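Local coordinates for protein glutathione S-transferase (PDB 4MP4) that probably catalyses the conjugation of reduced glutathione to electrophilic substrates, as a member of the glutathione S-transferase family, at residues T117-D122 against N180-S185; L172-L177 against E186-Y191; A89-D94 against Q103-L108; E157-F160 against V166-E169. All blocks are in the same frame, centred on the assembly; numbering follows the deposited sequence.

In the fold
From the N terminus, contact 3 comes first: it ties the linker between helix 74-84 and helix 95-110 back onto the latter helix, and closes before any other contact opens. Contact 1 opens at the end of helix 113-118 and closes only after helix 165-178. Contact 4, nested inside that loop, folds 157-160 onto the start of helix 165-178. Contact 2 crosses contact 1, since 172-177 precedes 180-185 and 186-191 follows it. Contacts 2 and 4 share helix 165-178 and meet at the Y191 OH and D167 OD1 pair; Q105 and E169 join contacts 3 and 4. Contacts 4 and 1 thus lie at the start and just past the end of helix 165-178, with contact 2 between.

Contact 1: residues T117-D122 against N180-S185; sequences TERPTD and NGDAVS
The guanidinium of R119 meets D182 at its edge and N180 over one face. At the edge the match is nearly flat, with the carboxylate of D182 turned only 11° from the guanidinium plane. The grip is side-on and bidentate: NE of R119 donates to OD2 of D182 at 2.6 Å with an N-H...O angle of 179°, and NH2 of R119 reaches OD1 of D182 at 2.8 Å. Both oxygens accept through their syn lone pairs; the two nearly straight hydrogen bonds between charged groups form a salt bridge and hold the planar groups nearly coplanar. Above the plane, toward its rim, ND2 of N180 lies 3.0 Å from NE of R119; two donors face each other here, so this is contact without a hydrogen bond, and the amide's polar anchor is its OD1, which accepts from K129 N. R119 bends at its second torsion (chi2 -72°), and that curl also carries NH1 within 3.0 Å of E118 O, a bond that arrives above the carbonyl plane. NH2 has a further acceptor in T131 O. R119 is the first residue beyond helix 113-118, and G181 closes helix 165-178 in a Schellman motif, after which D182 rests against L177. The salt bridge therefore joins two helix C-terminal ends, a link reinforced by R119 O accepting from R176 NE.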
loop_
_atom_site.group_PDB
_atom_site.type_symbol
_atom_site.label_atom_id
_atom_site.label_comp_id
_atom_site.label_asym_id
_atom_site.label_seq_id
_atom_site.Cartn_x
_atom_site.Cartn_y
_atom_site.Cartn_z
ATOM N N THR A 117 -4.565 2.892 -14.960
ATOM C CA THR A 117 -3.894 3.592 -16.048
ATOM C C THR A 117 -4.854 3.927 -17.201
ATOM O O THR A 117 -4.818 5.025 -17.732
ATOM C CB THR A 117 -2.726 2.751 -16.595
ATOM O OG1 THR A 117 -1.789 2.506 -15.549
ATOM C CG2 THR A 117 -2.025 3.467 -17.713
ATOM N N GLU A 118 -5.715 2.984 -17.570
ATOM C CA GLU A 118 -6.544 3.122 -18.766
ATOM C C GLU A 118 -7.873 3.802 -18.462
ATOM O O GLU A 118 -8.610 4.187 -19.371
ATOM C CB GLU A 118 -6.775 1.741 -19.423
ATOM C CG GLU A 118 -5.481 1.104 -19.992
ATOM C CD GLU A 118 -5.647 -0.335 -20.491
ATOM O OE1 GLU A 118 -6.694 -0.673 -21.082
ATOM O OE2 GLU A 118 -4.714 -1.138 -20.289
ATOM N N ARG A 119 -8.192 3.916 -17.175
ATOM C CA ARG A 119 -9.410 4.587 -16.757
ATOM C C ARG A 119 -9.099 5.485 -15.576
ATOM O O ARG A 119 -9.491 5.187 -14.442
ATOM C CB ARG A 119 -10.499 3.574 -16.382
ATOM C CG ARG A 119 -10.974 2.672 -17.530
ATOM C CD ARG A 119 -11.814 3.463 -18.534
ATOM N NE ARG A 119 -12.406 2.628 -19.574
ATOM C CZ ARG A 119 -11.909 2.496 -20.803
ATOM N NH1 ARG A 119 -10.797 3.135 -21.150
ATOM N NH2 ARG A 119 -12.527 1.719 -21.685
ATOM N N PRO A 120 -8.379 6.594 -15.835
ATOM C CA PRO A 120 -8.002 7.505 -14.744
ATOM C C PRO A 120 -9.244 8.208 -14.210
ATOM O O PRO A 120 -10.285 8.152 -14.876
ATOM C CB PRO A 120 -7.037 8.491 -15.423
ATOM C CG PRO A 120 -7.432 8.468 -16.867
ATOM C CD PRO A 120 -7.893 7.054 -17.149
ATOM N N THR A 121 -9.162 8.847 -13.046
ATOM C CA THR A 121 -10.358 9.470 -12.459
ATOM C C THR A 121 -10.981 10.588 -13.317
ATOM O O THR A 121 -12.110 10.998 -13.085
ATOM C CB THR A 121 -10.082 10.011 -11.082
ATOM O OG1 THR A 121 -8.981 10.925 -11.156
ATOM C CG2 THR A 121 -9.759 8.869 -10.117
ATOM N N ASP A 122 -10.231 11.063 -14.301
ATOM C CA ASP A 122 -10.723 11.956 -15.348
ATOM C C ASP A 122 -12.026 11.429 -15.968
ATOM O O ASP A 122 -12.925 12.204 -16.289
ATOM C CB ASP A 122 -9.651 12.097 -16.448
ATOM C CG ASP A 122 -8.306 12.524 -15.899
ATOM O OD1 ASP A 122 -7.623 11.708 -15.232
ATOM O OD2 ASP A 122 -7.916 13.687 -16.137
ATOM N N ASN A 180 -17.399 5.489 -17.432
ATOM C CA ASN A 180 -16.776 5.504 -18.746
ATOM C C ASN A 180 -17.577 4.739 -19.791
ATOM O O ASN A 180 -17.315 4.851 -20.982
ATOM C CB ASN A 180 -15.339 4.994 -18.669
ATOM C CG ASN A 180 -14.525 5.331 -19.919
ATOM O OD1 ASN A 180 -13.944 6.417 -20.034
ATOM N ND2 ASN A 180 -14.478 4.400 -20.852
ATOM N N GLY A 181 -18.565 3.973 -19.348
ATOM C CA GLY A 181 -19.440 3.269 -20.266
ATOM C C GLY A 181 -19.151 1.789 -20.358
ATOM O O GLY A 181 -19.918 1.047 -20.962
ATOM N N ASP A 182 -18.054 1.345 -19.754
ATOM C CA ASP A 182 -17.651 -0.062 -19.834
ATOM C C ASP A 182 -18.703 -0.966 -19.189
ATOM O O ASP A 182 -19.544 -0.502 -18.419
ATOM C CB ASP A 182 -16.287 -0.281 -19.160
ATOM C CG ASP A 182 -15.185 0.570 -19.766
ATOM O OD1 ASP A 182 -14.982 0.506 -20.995
ATOM O OD2 ASP A 182 -14.518 1.309 -19.011
ATOM N N ALA A 183 -18.634 -2.259 -19.495
ATOM C CA ALA A 183 -19.654 -3.213 -19.070
ATOM C C ALA A 183 -19.495 -3.612 -17.610
ATOM O O ALA A 183 -18.451 -4.133 -17.209
ATOM C CB ALA A 183 -19.623 -4.453 -19.969
ATOM N N VAL A 184 -20.538 -3.377 -16.821
ATOM C CA VAL A 184 -20.517 -3.706 -15.401
ATOM C C VAL A 184 -21.837 -4.343 -14.999
ATOM O O VAL A 184 -22.886 -3.903 -15.435
ATOM C CB VAL A 184 -20.231 -2.448 -14.515
ATOM C CG1 VAL A 184 -20.242 -2.799 -12.999
ATOM C CG2 VAL A 184 -18.893 -1.818 -14.903
ATOM N N SER A 185 -21.786 -5.379 -14.169
ATOM C CA SER A 185 -23.006 -6.078 -13.768
ATOM C C SER A 185 -23.986 -5.141 -13.048
ATOM O O SER A 185 -23.568 -4.209 -12.363
ATOM C CB SER A 185 -22.658 -7.261 -12.868
ATOM O OG SER A 185 -22.508 -6.827 -11.528
#

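Contact 2: residues L172-L177 against E186-Y191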
loop_
_atom_site.group_PDB
_atom_site.type_symbol
_atom_site.label_atom_id
_atom_site.label_comp_id
_atom_site.label_asym_id
_atom_site.label_seq_id
_atom_site.Cartn_x
_atom_site.Cartn_y
_atom_site.Cartn_z
ATOM N N LEU A 172 -15.311 3.847 -5.945
ATOM C CA LEU A 172 -14.580 4.732 -6.846
ATOM C C LEU A 172 -13.929 3.901 -7.951
ATOM O O LEU A 172 -13.973 4.267 -9.123
ATOM C CB LEU A 172 -13.559 5.608 -6.108
ATOM C CG LEU A 172 -12.754 6.519 -7.048
ATOM C CD1 LEU A 172 -12.413 7.849 -6.364
ATOM C CD2 LEU A 172 -11.467 5.816 -7.639
ATOM N N MET A 173 -13.341 2.776 -7.565
ATOM C CA MET A 173 -12.718 1.860 -8.519
ATOM C C MET A 173 -13.725 1.402 -9.548
ATOM O O MET A 173 -13.440 1.431 -10.744
ATOM C CB MET A 173 -12.115 0.648 -7.807
ATOM C CG MET A 173 -11.211 -0.183 -8.690
ATOM S SD MET A 173 -9.761 0.684 -9.371
ATOM C CE MET A 173 -8.571 0.568 -8.046
ATOM N N LEU A 174 -14.903 0.990 -9.089
ATOM C CA LEU A 174 -15.949 0.546 -10.010
ATOM C C LEU A 174 -16.446 1.689 -10.910
ATOM O O LEU A 174 -16.779 1.474 -12.076
ATOM C CB LEU A 174 -17.111 -0.091 -9.245
ATOM C CG LEU A 174 -16.883 -1.471 -8.625
ATOM C CD1 LEU A 174 -17.980 -1.792 -7.619
ATOM C CD2 LEU A 174 -16.867 -2.510 -9.712
ATOM N N GLN A 175 -16.462 2.903 -10.359
ATOM C CA GLN A 175 -16.934 4.077 -11.064
ATOM C C GLN A 175 -16.050 4.417 -12.256
ATOM O O GLN A 175 -16.523 4.996 -13.234
ATOM C CB GLN A 175 -17.053 5.274 -10.113
ATOM C CG GLN A 175 -18.374 5.315 -9.304
ATOM C CD GLN A 175 -19.590 5.699 -10.154
ATOM O OE1 GLN A 175 -19.826 5.132 -11.219
ATOM N NE2 GLN A 175 -20.354 6.671 -9.684
ATOM N N ARG A 176 -14.778 4.039 -12.178
ATOM C CA ARG A 176 -13.847 4.228 -13.286
ATOM C C ARG A 176 -14.382 3.510 -14.512
ATOM O O ARG A 176 -14.196 3.949 -15.641
ATOM C CB ARG A 176 -12.445 3.681 -12.940
ATOM C CG ARG A 176 -11.839 4.292 -11.706
ATOM C CD ARG A 176 -10.532 3.610 -11.276
ATOM N NE ARG A 176 -9.427 4.387 -11.802
ATOM C CZ ARG A 176 -8.537 5.029 -11.068
ATOM N NH1 ARG A 176 -8.571 4.940 -9.755
ATOM N NH2 ARG A 176 -7.592 5.731 -11.666
ATOM N N LEU A 177 -15.074 2.408 -14.276
ATOM C CA LEU A 177 -15.622 1.608 -15.354
ATOM C C LEU A 177 -17.029 2.070 -15.717
ATOM O O LEU A 177 -17.364 2.258 -16.891
ATOM C CB LEU A 177 -15.650 0.151 -14.917
ATOM C CG LEU A 177 -14.298 -0.550 -14.894
ATOM C CD1 LEU A 177 -14.412 -1.878 -14.160
ATOM C CD2 LEU A 177 -13.815 -0.759 -16.332
ATOM N N GLU A 186 -25.283 -5.389 -13.222
ATOM C CA GLU A 186 -26.327 -4.622 -12.546
ATOM C C GLU A 186 -26.136 -4.570 -11.031
ATOM O O GLU A 186 -26.345 -3.533 -10.398
ATOM C CB GLU A 186 -27.718 -5.179 -12.871
ATOM C CG GLU A 186 -28.230 -4.834 -14.273
ATOM C CD GLU A 186 -28.316 -3.326 -14.526
ATOM O OE1 GLU A 186 -28.637 -2.579 -13.571
ATOM O OE2 GLU A 186 -28.049 -2.893 -15.676
ATOM N N ARG A 187 -25.729 -5.694 -10.459
ATOM C CA ARG A 187 -25.552 -5.806 -9.013
ATOM C C ARG A 187 -24.467 -4.853 -8.510
ATOM O O ARG A 187 -24.616 -4.239 -7.452
ATOM C CB ARG A 187 -25.227 -7.255 -8.636
ATOM C CG ARG A 187 -24.510 -7.422 -7.321
ATOM C CD ARG A 187 -25.486 -7.449 -6.195
ATOM N NE ARG A 187 -24.817 -7.494 -4.900
ATOM C CZ ARG A 187 -24.575 -6.425 -4.151
ATOM N NH1 ARG A 187 -24.943 -5.219 -4.576
ATOM N NH2 ARG A 187 -23.970 -6.561 -2.977
ATOM N N LEU A 188 -23.392 -4.717 -9.287
ATOM C CA LEU A 188 -22.274 -3.858 -8.910
ATOM C C LEU A 188 -22.520 -2.374 -9.180
ATOM O O LEU A 188 -21.957 -1.523 -8.491
ATOM C CB LEU A 188 -20.978 -4.317 -9.574
ATOM C CG LEU A 188 -20.490 -5.676 -9.078
ATOM C CD1 LEU A 188 -19.274 -6.132 -9.860
ATOM C CD2 LEU A 188 -20.200 -5.608 -7.573
ATOM N N LYS A 189 -23.354 -2.058 -10.168
ATOM C CA LYS A 189 -23.758 -0.667 -10.380
ATOM C C LYS A 189 -24.596 -0.195 -9.199
ATOM O O LYS A 189 -24.355 0.875 -8.640
ATOM C CB LYS A 189 -24.552 -0.502 -11.672
ATOM C CG LYS A 189 -23.687 -0.539 -12.923
ATOM C CD LYS A 189 -24.535 -0.397 -14.166
ATOM C CE LYS A 189 -23.736 -0.611 -15.432
ATOM N NZ LYS A 189 -24.638 -0.591 -16.624
ATOM N N ASN A 190 -25.572 -1.006 -8.814
ATOM C CA ASN A 190 -26.393 -0.708 -7.646
ATOM C C ASN A 190 -25.552 -0.443 -6.395
ATOM O O ASN A 190 -25.777 0.547 -5.701
ATOM C CB ASN A 190 -27.412 -1.825 -7.391
ATOM C CG ASN A 190 -28.527 -1.843 -8.424
ATOM O OD1 ASN A 190 -28.856 -0.816 -9.030
ATOM N ND2 ASN A 190 -29.121 -3.017 -8.629
ATOM N N TYR A 191 -24.580 -1.323 -6.127
ATOM C CA TYR A 191 -23.654 -1.144 -5.012
ATOM C C TYR A 191 -22.896 0.168 -5.121
ATOM O O TYR A 191 -22.855 0.960 -4.182
ATOM C CB TYR A 191 -22.630 -2.283 -4.949
ATOM C CG TYR A 191 -21.528 -2.024 -3.934
ATOM C CD1 TYR A 191 -21.779 -2.122 -2.568
ATOM C CD2 TYR A 191 -20.245 -1.679 -4.343
ATOM C CE1 TYR A 191 -20.788 -1.881 -1.639
ATOM C CE2 TYR A 191 -19.240 -1.446 -3.425
ATOM C CZ TYR A 191 -19.516 -1.538 -2.066
ATOM O OH TYR A 191 -18.528 -1.290 -1.132
#
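L174 meets L188 and Y191 where helix 165-178 and helix 186-196, successive helices of the all-helical C-terminal domain of the glutathione transferase fold, pack together around their connecting loop. Along 172-177, M173 faces helix 113-118, and L174 is the residue directed at 186-191. The backbones are closest here, with the CA atoms of L174 and L188 7.8 Å apart. The CG of L174 stands beside the backbone N (chi1 -72°), and its CD1 branch approaches the ring of Y191 at the edge, 4.0 Å from CD2 of Y191, with the two side chains crossing at about a right angle. The same methyl, CD1 of L174, also lies 4.1 Å from the backbone O of L188. One turn on, L177 again faces helix 113-118. No hydrogen bond links the two segments, so the evidence is for a small, buried apolar contact. On the far helix, Y191 has CG anti to its own N (chi1 171°), and its hydroxyl, beyond the edge that L174 touches, bonds to D167 OD1. The second methyl branch of L174 goes to the other leucine: CD2 of L174 lies 4.4 Å from CD1 of L188.

Contact 3: residues A89-D94 against Q103-L108; sequences AIYPKD and QIQAWL
Y91 reaches Q105 across the connection between the thioredoxin-like N-terminal domain and the helical C-terminal domain of the glutathione transferase fold. The backbones stay well apart, with the CA atoms of Y91 and Q105 separated by 10.6 Å, so the link is made by side chains alone. From CB of Y91, which points toward helix 95-110, CG is set beside the backbone N (chi1 -70°), and the ring extends alongside I165 and E82. Among the ring carbons, CE1 of Y91 comes to 3.9 Å from NE2 of Q105, and CZ of Y91 to 3.8 Å from the same nitrogen. That nitrogen lies near the ring plane, at its edge, whereas the amide plane as a whole stands almost perpendicular to the ring (88°). At the tip, OH of Y91 accepts the hydrogen bond that defines the contact. Q105 supplies it from an extended chain with a donor that works twice, because NE2 also bonds to E169 OE2 on helix 165-178. Linker, helix 95-110 and helix 165-178 therefore converge on one buried amide, and the backbone pairing of I90 with I165 fastens the linker nearby. On the same helix, Q103 OE1 accepts from S72 N of the second subunit. The bond between NE2 of Q105 and OH of Y91 is 2.8 Å long and distinctly bent, with an N-H...O angle of 139°.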
loop_
_atom_site.group_PDB
_atom_site.type_symbol
_atom_site.label_atom_id
_atom_site.label_comp_id
_atom_site.label_asym_id
_atom_site.label_seq_id
_atom_site.Cartn_x
_atom_site.Cartn_y
_atom_site.Cartn_z
ATOM N N ALA A 89 -14.382 4.099 14.482
ATOM C CA ALA A 89 -13.646 3.283 13.541
ATOM C C ALA A 89 -14.269 3.379 12.151
ATOM O O ALA A 89 -15.491 3.439 12.006
ATOM C CB ALA A 89 -13.600 1.837 14.025
ATOM N N ILE A 90 -13.417 3.411 11.133
ATOM C CA ILE A 90 -13.883 3.381 9.749
ATOM C C ILE A 90 -13.368 2.114 9.069
ATOM O O ILE A 90 -13.333 2.029 7.854
ATOM C CB ILE A 90 -13.471 4.643 8.967
ATOM C CG1 ILE A 90 -11.956 4.784 8.919
ATOM C CG2 ILE A 90 -14.086 5.899 9.597
ATOM C CD1 ILE A 90 -11.503 6.061 8.259
ATOM N N TYR A 91 -12.964 1.150 9.898
ATOM C CA TYR A 91 -12.685 -0.228 9.508
ATOM C C TYR A 91 -13.553 -1.127 10.388
ATOM O O TYR A 91 -13.955 -0.720 11.468
ATOM C CB TYR A 91 -11.204 -0.570 9.723
ATOM C CG TYR A 91 -10.288 0.131 8.763
ATOM C CD1 TYR A 91 -10.162 -0.306 7.446
ATOM C CD2 TYR A 91 -9.571 1.247 9.151
ATOM C CE1 TYR A 91 -9.335 0.342 6.553
ATOM C CE2 TYR A 91 -8.736 1.902 8.257
ATOM C CZ TYR A 91 -8.623 1.438 6.961
ATOM O OH TYR A 91 -7.806 2.083 6.076
ATOM N N PRO A 92 -13.838 -2.357 9.931
ATOM C CA PRO A 92 -14.708 -3.249 10.707
ATOM C C PRO A 92 -14.104 -3.520 12.090
ATOM O O PRO A 92 -12.886 -3.371 12.258
ATOM C CB PRO A 92 -14.720 -4.535 9.871
ATOM C CG PRO A 92 -14.307 -4.099 8.489
ATOM C CD PRO A 92 -13.332 -3.003 8.703
ATOM N N LYS A 93 -14.929 -3.893 13.071
ATOM C CA LYS A 93 -14.394 -4.113 14.415
ATOM C C LYS A 93 -13.812 -5.520 14.618
ATOM O O LYS A 93 -12.835 -5.677 15.329
ATOM C CB LYS A 93 -15.382 -3.716 15.529
ATOM C CG LYS A 93 -16.607 -4.590 15.642
ATOM C CD LYS A 93 -17.540 -4.108 16.744
ATOM C CE LYS A 93 -18.948 -4.679 16.559
ATOM N NZ LYS A 93 -19.540 -4.309 15.232
ATOM N N ASP A 94 -14.396 -6.536 13.995
ATOM C CA ASP A 94 -13.800 -7.868 14.052
ATOM C C ASP A 94 -12.381 -7.840 13.468
ATOM O O ASP A 94 -12.149 -7.280 12.391
ATOM C CB ASP A 94 -14.675 -8.881 13.302
ATOM C CG ASP A 94 -13.990 -10.230 13.115
ATOM O OD1 ASP A 94 -13.044 -10.544 13.864
ATOM O OD2 ASP A 94 -14.405 -10.990 12.214
ATOM N N GLN A 103 -6.608 -5.696 3.417
ATOM C CA GLN A 103 -6.153 -6.431 2.247
ATOM C C GLN A 103 -6.754 -5.898 0.936
ATOM O O GLN A 103 -6.033 -5.669 -0.047
ATOM C CB GLN A 103 -6.433 -7.913 2.421
ATOM C CG GLN A 103 -6.415 -8.718 1.141
ATOM C CD GLN A 103 -7.000 -10.104 1.367
ATOM O OE1 GLN A 103 -6.857 -10.670 2.440
ATOM N NE2 GLN A 103 -7.676 -10.640 0.369
ATOM N N ILE A 104 -8.071 -5.708 0.933
ATOM C CA ILE A 104 -8.774 -5.154 -0.221
ATOM C C ILE A 104 -8.272 -3.743 -0.554
ATOM O O ILE A 104 -7.999 -3.430 -1.720
ATOM C CB ILE A 104 -10.314 -5.176 -0.015
ATOM C CG1 ILE A 104 -10.775 -6.605 0.262
ATOM C CG2 ILE A 104 -11.022 -4.619 -1.224
ATOM C CD1 ILE A 104 -10.217 -7.662 -0.770
ATOM N N GLN A 105 -8.125 -2.917 0.477
ATOM C CA GLN A 105 -7.501 -1.599 0.358
ATOM C C GLN A 105 -6.078 -1.637 -0.250
ATOM O O GLN A 105 -5.741 -0.804 -1.096
ATOM C CB GLN A 105 -7.458 -0.921 1.726
ATOM C CG GLN A 105 -6.981 0.506 1.695
ATOM C CD GLN A 105 -7.013 1.150 3.069
ATOM O OE1 GLN A 105 -6.201 0.830 3.936
ATOM N NE2 GLN A 105 -7.954 2.056 3.275
ATOM N N ALA A 106 -5.247 -2.578 0.182
ATOM C CA ALA A 106 -3.889 -2.622 -0.324
ATOM C C ALA A 106 -3.915 -3.027 -1.790
ATOM O O ALA A 106 -3.200 -2.476 -2.643
ATOM C CB ALA A 106 -3.028 -3.560 0.502
ATOM N N TRP A 107 -4.801 -3.964 -2.075
ATOM C CA TRP A 107 -4.972 -4.524 -3.397
ATOM C C TRP A 107 -5.476 -3.489 -4.407
ATOM O O TRP A 107 -4.928 -3.369 -5.512
ATOM C CB TRP A 107 -5.915 -5.718 -3.289
ATOM C CG TRP A 107 -6.305 -6.265 -4.585
ATOM C CD1 TRP A 107 -5.505 -6.912 -5.488
ATOM C CD2 TRP A 107 -7.615 -6.226 -5.157
ATOM N NE1 TRP A 107 -6.250 -7.285 -6.590
ATOM C CE2 TRP A 107 -7.537 -6.872 -6.407
ATOM C CE3 TRP A 107 -8.830 -5.697 -4.731
ATOM C CZ2 TRP A 107 -8.649 -7.006 -7.227
ATOM C CZ3 TRP A 107 -9.926 -5.828 -5.551
ATOM C CH2 TRP A 107 -9.827 -6.476 -6.788
ATOM N N LEU A 108 -6.509 -2.735 -4.026
ATOM C CA LEU A 108 -6.984 -1.609 -4.836
ATOM C C LEU A 108 -5.891 -0.582 -5.109
ATOM O O LEU A 108 -5.827 -0.021 -6.200
ATOM C CB LEU A 108 -8.161 -0.889 -4.152
ATOM C CG LEU A 108 -9.449 -1.684 -3.969
ATOM C CD1 LEU A 108 -10.421 -0.937 -3.063
ATOM C CD2 LEU A 108 -10.059 -2.001 -5.339
#

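Contact 4: residues E157-F160 against V166-E169; sequences EFLF and VDAE
D167 holds the backbone of 157-160: N of L159 directly, N of F160 through a water. The carboxylate faces the loop with CG beside the backbone N of D167 (chi1 -69°). Of the hydrogen bonds, the direct one runs from N of L159 to OD1 of D167, 2.9 Å long with an N-H...O angle of 151°, and enters on the syn lone pair of that oxygen. OD1 of D167 has a second partner in Y191 OH of helix 186-196. The bridging water accepts from N of F160 at 3.1 Å and donates to OD2 of D167 at 2.5 Å, a short distance from which no strength is inferred.

Among the apolar contacts, CD1 of L159 meets CG1 of V166 at 3.8 Å, the side chains crossing at about a right angle. V166 also presents its CB near the plane of the F160 ring, at its edge, 4.4 Å from CE2 of F160.

The third kind sets ring against carboxylate: CG of D167 lies at the edge of the F158 ring, while OD2 of D167 approaches obliquely, 3.6 Å from CD1 of F158, with the planes 68° apart.

OD2 of D167 further accepts from S164 N, the residue immediately before helix 165-178. An acidic residue at the third helical position bonding back to the N-cap backbone matches one half of a capping box, consistent with the Ser-Xaa-Xaa-Asp N-capping box characteristic of this helix in glutathione transferases.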
loop_
_atom_site.group_PDB
_atom_site.type_symbol
_atom_site.label_atom_id
_atom_site.label_comp_id
_atom_site.label_asym_id
_atom_site.label_seq_id
_atom_site.Cartn_x
_atom_site.Cartn_y
_atom_site.Cartn_z
ATOM N N GLU A 157 -25.272 -4.870 1.465
ATOM C CA GLU A 157 -25.330 -3.436 1.221
ATOM C C GLU A 157 -23.915 -2.829 1.341
ATOM O O GLU A 157 -23.546 -1.935 0.586
ATOM C CB GLU A 157 -26.324 -2.789 2.188
ATOM C CG GLU A 157 -26.322 -1.277 2.191
ATOM C CD GLU A 157 -27.308 -0.682 3.196
ATOM O OE1 GLU A 157 -28.073 -1.455 3.830
ATOM O OE2 GLU A 157 -27.314 0.563 3.350
ATOM N N PHE A 158 -23.124 -3.348 2.279
ATOM C CA PHE A 158 -21.722 -2.954 2.450
ATOM C C PHE A 158 -20.825 -4.192 2.462
ATOM O O PHE A 158 -21.318 -5.301 2.594
ATOM C CB PHE A 158 -21.547 -2.181 3.750
ATOM C CG PHE A 158 -22.393 -0.950 3.831
ATOM C CD1 PHE A 158 -21.999 0.222 3.195
ATOM C CD2 PHE A 158 -23.591 -0.960 4.525
ATOM C CE1 PHE A 158 -22.771 1.364 3.263
ATOM C CE2 PHE A 158 -24.369 0.178 4.599
ATOM C CZ PHE A 158 -23.958 1.342 3.965
ATOM N N LEU A 159 -19.514 -3.998 2.324
ATOM C CA LEU A 159 -18.570 -5.113 2.214
ATOM C C LEU A 159 -18.467 -5.959 3.477
ATOM O O LEU A 159 -18.356 -7.181 3.405
ATOM C CB LEU A 159 -17.177 -4.581 1.872
ATOM C CG LEU A 159 -16.894 -4.207 0.419
ATOM C CD1 LEU A 159 -15.561 -3.457 0.338
ATOM C CD2 LEU A 159 -16.896 -5.466 -0.452
ATOM N N PHE A 160 -18.501 -5.302 4.631
ATOM C CA PHE A 160 -18.175 -5.946 5.895
ATOM C C PHE A 160 -19.264 -5.762 6.954
ATOM O O PHE A 160 -18.975 -5.667 8.149
ATOM C CB PHE A 160 -16.825 -5.423 6.407
ATOM C CG PHE A 160 -15.702 -5.635 5.437
ATOM C CD1 PHE A 160 -15.268 -6.920 5.132
ATOM C CD2 PHE A 160 -15.102 -4.560 4.799
ATOM C CE1 PHE A 160 -14.246 -7.130 4.213
ATOM C CE2 PHE A 160 -14.081 -4.761 3.893
ATOM C CZ PHE A 160 -13.650 -6.052 3.597
ATOM N N VAL A 166 -13.513 1.282 2.962
ATOM C CA VAL A 166 -13.198 0.453 1.812
ATOM C C VAL A 166 -14.396 0.407 0.855
ATOM O O VAL A 166 -14.234 0.168 -0.355
ATOM C CB VAL A 166 -12.721 -0.978 2.219
ATOM C CG1 VAL A 166 -12.266 -1.753 0.997
ATOM C CG2 VAL A 166 -11.576 -0.902 3.198
ATOM N N ASP A 167 -15.600 0.656 1.382
ATOM C CA ASP A 167 -16.758 0.764 0.490
ATOM C C ASP A 167 -16.549 1.937 -0.465
ATOM O O ASP A 167 -16.803 1.829 -1.681
ATOM C CB ASP A 167 -18.086 0.907 1.245
ATOM C CG ASP A 167 -18.478 -0.370 2.001
ATOM O OD1 ASP A 167 -18.809 -1.399 1.336
ATOM O OD2 ASP A 167 -18.465 -0.331 3.267
ATOM N N ALA A 168 -16.041 3.040 0.079
ATOM C CA ALA A 168 -15.840 4.240 -0.719
ATOM C C ALA A 168 -14.721 4.013 -1.751
ATOM O O ALA A 168 -14.787 4.524 -2.880
ATOM C CB ALA A 168 -15.550 5.447 0.177
ATOM N N GLU A 169 -13.722 3.221 -1.372
ATOM C CA GLU A 169 -12.576 2.959 -2.243
ATOM C C GLU A 169 -12.960 2.022 -3.392
ATOM O O GLU A 169 -12.519 2.209 -4.528
ATOM C CB GLU A 169 -11.400 2.370 -1.453
ATOM C CG GLU A 169 -10.848 3.265 -0.351
ATOM C CD GLU A 169 -9.933 2.506 0.633
ATOM O OE1 GLU A 169 -9.935 1.263 0.603
ATOM O OE2 GLU A 169 -9.219 3.145 1.433
HETATM O O HOH W 1 -17.981 -2.254 4.794
#